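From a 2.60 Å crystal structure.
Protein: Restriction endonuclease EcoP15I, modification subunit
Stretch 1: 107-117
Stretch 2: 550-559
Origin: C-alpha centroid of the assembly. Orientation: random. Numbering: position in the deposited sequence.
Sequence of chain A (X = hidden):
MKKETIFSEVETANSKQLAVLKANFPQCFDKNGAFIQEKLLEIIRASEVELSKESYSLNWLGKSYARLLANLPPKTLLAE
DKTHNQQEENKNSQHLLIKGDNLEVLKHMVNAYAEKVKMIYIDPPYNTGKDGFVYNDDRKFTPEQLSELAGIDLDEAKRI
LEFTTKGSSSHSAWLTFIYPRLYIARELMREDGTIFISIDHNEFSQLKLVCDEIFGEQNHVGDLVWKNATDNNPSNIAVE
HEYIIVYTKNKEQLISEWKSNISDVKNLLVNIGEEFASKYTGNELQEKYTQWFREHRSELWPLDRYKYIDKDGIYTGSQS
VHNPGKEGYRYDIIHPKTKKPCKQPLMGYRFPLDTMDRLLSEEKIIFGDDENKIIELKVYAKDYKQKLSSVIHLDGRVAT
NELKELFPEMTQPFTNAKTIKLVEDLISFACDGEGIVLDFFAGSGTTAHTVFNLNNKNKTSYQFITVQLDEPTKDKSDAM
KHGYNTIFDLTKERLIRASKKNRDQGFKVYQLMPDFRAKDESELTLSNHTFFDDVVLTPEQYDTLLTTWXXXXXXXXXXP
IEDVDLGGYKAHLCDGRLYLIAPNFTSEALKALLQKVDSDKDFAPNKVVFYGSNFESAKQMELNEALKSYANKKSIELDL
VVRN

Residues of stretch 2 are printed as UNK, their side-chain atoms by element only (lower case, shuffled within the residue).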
ATOM      1  N   LYS A 107       7.654  -9.559  15.935  1.00 38.96           N
ATOM      2  CA  LYS A 107       8.794  -8.785  16.453  1.00 38.64           C
ATOM      3  C   LYS A 107      10.101  -9.592  16.453  1.00 44.78           C
ATOM      4  O   LYS A 107      11.155  -9.010  16.171  1.00 46.78           O
ATOM      5  CB  LYS A 107       8.516  -8.230  17.846  1.00 40.20           C
ATOM      6  CG  LYS A 107       7.524  -7.070  17.861  1.00 40.65           C
ATOM      7  CD  LYS A 107       7.230  -6.677  19.284  1.00 44.51           C
ATOM      8  CE  LYS A 107       6.290  -5.513  19.371  1.00 46.86           C
ATOM      9  NZ  LYS A 107       5.988  -5.186  20.791  1.00 46.74           N
ATOM     10  N   HIS A 108      10.047 -10.925  16.725  1.00 40.04           N
ATOM     11  CA  HIS A 108      11.251 -11.783  16.687  1.00 39.28           C
ATOM     12  C   HIS A 108      11.735 -12.031  15.227  1.00 44.47           C
ATOM     13  O   HIS A 108      12.908 -12.391  15.002  1.00 43.59           O
ATOM     14  CB  HIS A 108      10.992 -13.145  17.369  1.00 39.66           C
ATOM     15  CG  HIS A 108      10.969 -13.123  18.871  1.00 42.27           C
ATOM     16  ND1 HIS A 108      12.125 -13.166  19.605  1.00 43.55           N
ATOM     17  CD2 HIS A 108       9.917 -13.137  19.720  1.00 43.19           C
ATOM     18  CE1 HIS A 108      11.748 -13.145  20.869  1.00 42.35           C
ATOM     19  NE2 HIS A 108      10.429 -13.114  20.985  1.00 42.48           N
ATOM     20  N   MET A 109      10.823 -11.881  14.239  1.00 41.57           N
ATOM     21  CA  MET A 109      11.143 -12.167  12.827  1.00 41.41           C
ATOM     22  C   MET A 109      11.874 -11.045  12.107  1.00 44.15           C
ATOM     23  O   MET A 109      12.574 -11.306  11.135  1.00 44.04           O
ATOM     24  CB  MET A 109       9.886 -12.564  12.048  1.00 43.86           C
ATOM     25  CG  MET A 109       9.179 -13.775  12.633  1.00 47.82           C
ATOM     26  SD  MET A 109       7.663 -14.263  11.773  1.00 52.64           S
ATOM     27  CE  MET A 109       8.310 -14.575  10.095  1.00 48.35           C
ATOM     28  N   VAL A 110      11.719  -9.810  12.595  1.00 39.01           N
ATOM     29  CA  VAL A 110      12.265  -8.572  12.033  1.00 38.08           C
ATOM     30  C   VAL A 110      13.734  -8.622  11.627  1.00 45.07           C
ATOM     31  O   VAL A 110      14.057  -8.264  10.490  1.00 45.45           O
ATOM     32  CB  VAL A 110      11.872  -7.339  12.880  1.00 40.66           C
ATOM     33  CG1 VAL A 110      12.545  -6.076  12.364  1.00 41.33           C
ATOM     34  CG2 VAL A 110      10.354  -7.160  12.901  1.00 39.54           C
ATOM     35  N   ASN A 111      14.620  -9.110  12.520  1.00 43.00           N
ATOM     36  CA  ASN A 111      16.050  -9.198  12.196  1.00 42.21           C
ATOM     37  C   ASN A 111      16.359 -10.166  11.097  1.00 44.45           C
ATOM     38  O   ASN A 111      17.343  -9.957  10.390  1.00 45.49           O
ATOM     39  CB  ASN A 111      16.890  -9.535  13.419  1.00 41.46           C
ATOM     40  CG  ASN A 111      16.826  -8.515  14.525  1.00 49.02           C
ATOM     41  OD1 ASN A 111      16.129  -7.493  14.451  1.00 44.59           O
ATOM     42  ND2 ASN A 111      17.557  -8.792  15.593  1.00 34.07           N
ATOM     43  N   ALA A 112      15.545 -11.229  10.940  1.00 38.77           N
ATOM     44  CA  ALA A 112      15.810 -12.255   9.923  1.00 36.89           C
ATOM     45  C   ALA A 112      14.921 -12.189   8.678  1.00 39.62           C
ATOM     46  O   ALA A 112      15.400 -12.491   7.587  1.00 37.96           O
ATOM     47  CB  ALA A 112      15.762 -13.654  10.554  1.00 36.80           C
ATOM     48  N   TYR A 113      13.640 -11.784   8.854  1.00 37.82           N
ATOM     49  CA  TYR A 113      12.570 -11.761   7.853  1.00 39.00           C
ATOM     50  C   TYR A 113      12.172 -10.436   7.256  1.00 47.34           C
ATOM     51  O   TYR A 113      11.309 -10.412   6.377  1.00 47.04           O
ATOM     52  CB  TYR A 113      11.345 -12.560   8.336  1.00 39.46           C
ATOM     53  CG  TYR A 113      11.681 -14.025   8.506  1.00 39.47           C
ATOM     54  CD1 TYR A 113      11.596 -14.906   7.436  1.00 41.88           C
ATOM     55  CD2 TYR A 113      12.208 -14.505   9.708  1.00 38.28           C
ATOM     56  CE1 TYR A 113      11.953 -16.246   7.577  1.00 44.43           C
ATOM     57  CE2 TYR A 113      12.606 -15.827   9.844  1.00 37.31           C
ATOM     58  CZ  TYR A 113      12.460 -16.699   8.785  1.00 45.86           C
ATOM     59  OH  TYR A 113      12.797 -18.021   8.939  1.00 48.10           O
ATOM     60  N   ALA A 114      12.665  -9.333   7.750  1.00 47.15           N
ATOM     61  CA  ALA A 114      12.550  -8.111   7.009  1.00 48.35           C
ATOM     62  C   ALA A 114      13.533  -8.165   5.888  1.00 55.19           C
ATOM     63  O   ALA A 114      14.604  -8.659   6.085  1.00 58.39           O
ATOM     64  CB  ALA A 114      12.854  -6.958   7.916  1.00 48.76           C
ATOM     65  N   GLU A 115      13.240  -7.610   4.726  1.00 49.31           N
ATOM     66  CA  GLU A 115      11.981  -7.694   4.038  1.00 47.47           C
ATOM     67  C   GLU A 115      12.084  -8.881   3.121  1.00 46.28           C
ATOM     68  O   GLU A 115      12.666  -8.787   2.078  1.00 43.67           O
ATOM     69  CB  GLU A 115      11.841  -6.450   3.161  1.00 48.83           C
ATOM     70  CG  GLU A 115      12.578  -5.200   3.647  1.00 57.52           C
ATOM     71  CD  GLU A 115      12.753  -4.099   2.616  1.00 73.93           C
ATOM     72  OE1 GLU A 115      13.434  -4.307   1.617  1.00 63.80           O
ATOM     73  OE2 GLU A 115      12.251  -2.990   2.822  1.00 66.56           O
ATOM     74  N   LYS A 116      11.504 -10.001   3.504  1.00 40.36           N
ATOM     75  CA  LYS A 116      11.717 -11.258   2.790  1.00 38.80           C
ATOM     76  C   LYS A 116      10.477 -12.001   2.380  1.00 39.34           C
ATOM     77  O   LYS A 116      10.600 -12.945   1.591  1.00 38.89           O
ATOM     78  CB  LYS A 116      12.626 -12.198   3.611  1.00 41.40           C
ATOM     79  CG  LYS A 116      13.956 -11.597   3.985  1.00 38.94           C
ATOM     80  CD  LYS A 116      15.122 -12.459   3.583  1.00 39.78           C
ATOM     81  CE  LYS A 116      16.425 -11.726   3.838  1.00 42.36           C
ATOM     82  NZ  LYS A 116      16.521 -11.256   5.262  1.00 51.21           N
ATOM     83  N   VAL A 117       9.301 -11.617   2.942  1.00 32.63           N
ATOM     84  CA  VAL A 117       7.969 -12.200   2.686  1.00 30.78           C
ATOM     85  C   VAL A 117       7.393 -11.660   1.370  1.00 35.92           C
ATOM     86  O   VAL A 117       7.346 -10.446   1.189  1.00 36.07           O
ATOM     87  CB  VAL A 117       7.010 -11.954   3.893  1.00 32.34           C
ATOM     88  CG1 VAL A 117       5.696 -12.696   3.731  1.00 31.42           C
ATOM     89  CG2 VAL A 117       7.673 -12.355   5.206  1.00 31.64           C
ATOM     90  N   UNK A 550      20.522 -17.280  17.173  1.00 44.82           N
ATOM     91  CA  UNK A 550      20.638 -17.473  15.723  1.00 43.98           C
ATOM     92  C   UNK A 550      19.628 -16.605  14.941  1.00 44.39           C
ATOM     93  O   UNK A 550      19.960 -16.116  13.868  1.00 44.59           O
ATOM     94  c   UNK A 550      20.495 -18.950  15.365  1.00 44.49           C
ATOM     95  s   UNK A 550      21.999 -19.931  15.608  1.00 48.41           S
ATOM     96  N   UNK A 551      18.405 -16.428  15.478  1.00 38.27           N
ATOM     97  CA  UNK A 551      17.320 -15.655  14.859  1.00 37.93           C
ATOM     98  C   UNK A 551      17.617 -14.168  14.999  1.00 43.21           C
ATOM     99  O   UNK A 551      17.670 -13.453  13.989  1.00 41.85           O
ATOM    100  c   UNK A 551      14.660 -15.421  14.865  1.00 39.38           C
ATOM    101  c   UNK A 551      15.947 -16.026  15.490  1.00 37.20           C
ATOM    102  c   UNK A 551      13.426 -15.783  15.683  1.00 37.23           C
ATOM    103  c   UNK A 551      14.523 -15.737  13.384  1.00 37.82           C
ATOM    104  N   UNK A 552      17.899 -13.737  16.248  1.00 40.79           N
ATOM    105  CA  UNK A 552      18.298 -12.378  16.598  1.00 41.12           C
ATOM    106  C   UNK A 552      19.466 -11.916  15.710  1.00 44.11           C
ATOM    107  O   UNK A 552      19.459 -10.788  15.241  1.00 44.13           O
ATOM    108  c   UNK A 552      18.357  -9.882  18.811  1.00 49.10           C
ATOM    109  c   UNK A 552      18.671 -12.290  18.101  1.00 43.12           C
ATOM    110  o   UNK A 552      20.690  -7.126  19.366  1.00 60.19           O
ATOM    111  c   UNK A 552      18.847  -8.608  19.094  1.00 49.81           C
ATOM    112  c   UNK A 552      20.211  -8.375  19.062  1.00 55.44           C
ATOM    113  c   UNK A 552      20.583 -10.666  18.447  1.00 47.11           C
ATOM    114  c   UNK A 552      21.080  -9.395  18.709  1.00 47.73           C
ATOM    115  c   UNK A 552      19.214 -10.932  18.492  1.00 46.64           C
ATOM    116  N   UNK A 553      20.443 -12.806  15.461  1.00 40.13           N
ATOM    117  CA  UNK A 553      21.625 -12.561  14.635  1.00 39.30           C
ATOM    118  C   UNK A 553      21.333 -12.443  13.143  1.00 41.18           C
ATOM    119  O   UNK A 553      22.251 -12.156  12.379  1.00 39.15           O
ATOM    120  c   UNK A 553      23.558 -13.304  16.199  1.00 52.49           C
ATOM    121  o   UNK A 553      23.862 -14.261  16.934  1.00 53.43           O
ATOM    122  o   UNK A 553      23.945 -12.135  16.409  1.00 55.39           O
ATOM    123  c   UNK A 553      22.753 -13.587  14.930  1.00 41.30           C
ATOM    124  N   UNK A 554      20.078 -12.677  12.744  1.00 38.62           N
ATOM    125  CA  UNK A 554      19.623 -12.524  11.365  1.00 38.73           C
ATOM    126  C   UNK A 554      19.487 -13.760  10.511  1.00 45.30           C
ATOM    127  O   UNK A 554      19.247 -13.641   9.304  1.00 44.39           O
ATOM    128  N   UNK A 555      19.650 -14.950  11.103  1.00 45.38           N
ATOM    129  CA  UNK A 555      19.548 -16.209  10.348  1.00 46.24           C
ATOM    130  C   UNK A 555      18.096 -16.715  10.321  1.00 50.48           C
ATOM    131  O   UNK A 555      17.446 -16.754  11.368  1.00 51.67           O
ATOM    132  c   UNK A 555      20.491 -17.281  10.909  1.00 49.29           C
ATOM    133  o   UNK A 555      21.650 -16.747  11.534  1.00 58.54           O
ATOM    134  N   UNK A 556      17.605 -17.118   9.131  1.00 45.38           N
ATOM    135  CA  UNK A 556      16.244 -17.647   8.929  1.00 44.05           C
ATOM    136  C   UNK A 556      16.072 -18.949   9.699  1.00 48.99           C
ATOM    137  O   UNK A 556      17.020 -19.743   9.743  1.00 49.03           O
ATOM    138  c   UNK A 556      16.319 -16.902   6.380  1.00 45.60           C
ATOM    139  c   UNK A 556      16.500 -17.570   5.016  1.00 45.08           C
ATOM    140  c   UNK A 556      15.280 -15.801   6.300  1.00 43.91           C
ATOM    141  c   UNK A 556      15.960 -17.943   7.436  1.00 43.04           C
ATOM    142  N   UNK A 557      14.857 -19.210  10.246  1.00 45.55           N
ATOM    143  CA  UNK A 557      14.579 -20.459  10.986  1.00 45.53           C
ATOM    144  C   UNK A 557      14.784 -21.742  10.174  1.00 52.85           C
ATOM    145  O   UNK A 557      14.809 -22.826  10.745  1.00 54.32           O
ATOM    146  c   UNK A 557      13.206 -20.442  11.690  1.00 44.66           C
ATOM    147  c   UNK A 557      13.922 -19.458  13.900  1.00 49.84           C
ATOM    148  c   UNK A 557      11.540 -19.285  13.195  1.00 47.66           C
ATOM    149  c   UNK A 557      12.983 -19.321  12.711  1.00 48.03           C
ATOM    150  N   UNK A 558      14.985 -21.615   8.865  1.00 51.73           N
ATOM    151  CA  UNK A 558      15.217 -22.743   7.953  1.00 53.10           C
ATOM    152  C   UNK A 558      16.708 -23.059   7.775  1.00 60.44           C
ATOM    153  O   UNK A 558      17.040 -24.188   7.405  1.00 61.09           O
ATOM    154  c   UNK A 558      14.455 -22.559   6.622  1.00 53.16           C
ATOM    155  c   UNK A 558      12.948 -22.622   6.805  1.00 42.84           C
ATOM    156  o   UNK A 558      14.853 -21.329   5.989  1.00 50.60           O
ATOM    157  N   UNK A 559      17.595 -22.064   8.041  1.00 58.19           N
ATOM    158  CA  UNK A 559      19.059 -22.184   7.991  1.00 58.52           C
ATOM    159  C   UNK A 559      19.479 -23.257   9.030  1.00 64.51           C
ATOM    160  O   UNK A 559      18.960 -23.256  10.156  1.00 64.06           O
ATOM    161  o   UNK A 559      19.175 -19.820   7.372  1.00 70.65           O
ATOM    162  c   UNK A 559      19.719 -20.807   8.255  1.00 68.59           C
ATOM    163  c   UNK A 559      21.232 -20.829   8.101  1.00 67.67           C
TER

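Position 550 carries one carbon followed by one sulfur and lies out of reach of stretch 1; a side chain ending in sulfur directly after CB is Cys 550. At 551 there are four carbons, forked at the second, so that the chain ends in two methyls. One methyl lies 3.7 Å from Ala 112 CB, and the other comes within 3.5 Å of His 108 O. This fork after a CH2 gives Leu 551, whose CD1 also lies 4.0 Å from Tyr 113 CE2, at the edge of that ring.

Position 552 has one carbon and then a six-carbon ring bearing an oxygen. Its CB points away from stretch 1, yet Asn 111 ND2 lies over one face of the ring. The hydroxyl-bearing ring defines Tyr 552, and Asn 111 ND2 is 3.5 Å from Tyr 552 CD1. At 553 two carbons, the second carrying two oxygens, form a carboxylate that makes no contact with stretch 1: Asp 553.

Position 554 has no side-chain atoms, and its bare CA approaches Asn 111 O at 3.6 Å in a CA-H...O contact. This is Gly 554. Its phi of 100° belongs to a Schellman motif, and a CB here would be jammed against the carbonyl oxygen of the preceding residue. At 555 one carbon and one oxygen form a side chain that points away from stretch 1. This is Ser 555, and its OG donates to Cys 550 O at 2.9 Å.

Position 556 again shows four carbons forked at the second, with one terminal methyl over a face of the Tyr 113 ring. This is Leu 556, whose CD2 stands 4.0 Å from the ring centroid in a CH-pi contact. Position 557 has the same forked set, its CB 3.7 Å from Tyr 113 OH, and is Leu 557. At 558 one carbon carries an oxygen and a methyl, and the side chain makes no close contact with stretch 1; the pattern is that of Thr 558. Position 559 repeats it, out of reach of stretch 1, and is Thr 559.

The contact joins the last helical turn of stretch 1 to the end of the helix of stretch 2 and the chain that follows it. The backbones come closest where Ala 112 CA and Gly 554 CA are 4.1 Å apart. Two hydrogen bonds flank this point in sequence: Asn 111 ND2 donates to Tyr 552 O at 2.8 Å, and Leu 557 N donates to Tyr 113 OH at 2.7 Å. Alongside them, Leu 551 packs against Ala 112 and the edge of Tyr 113 while Leu 556 covers a face of that ring, so polar anchors and apolar packing work together.

Stretch 2 550-559: CLYDGSLLTT
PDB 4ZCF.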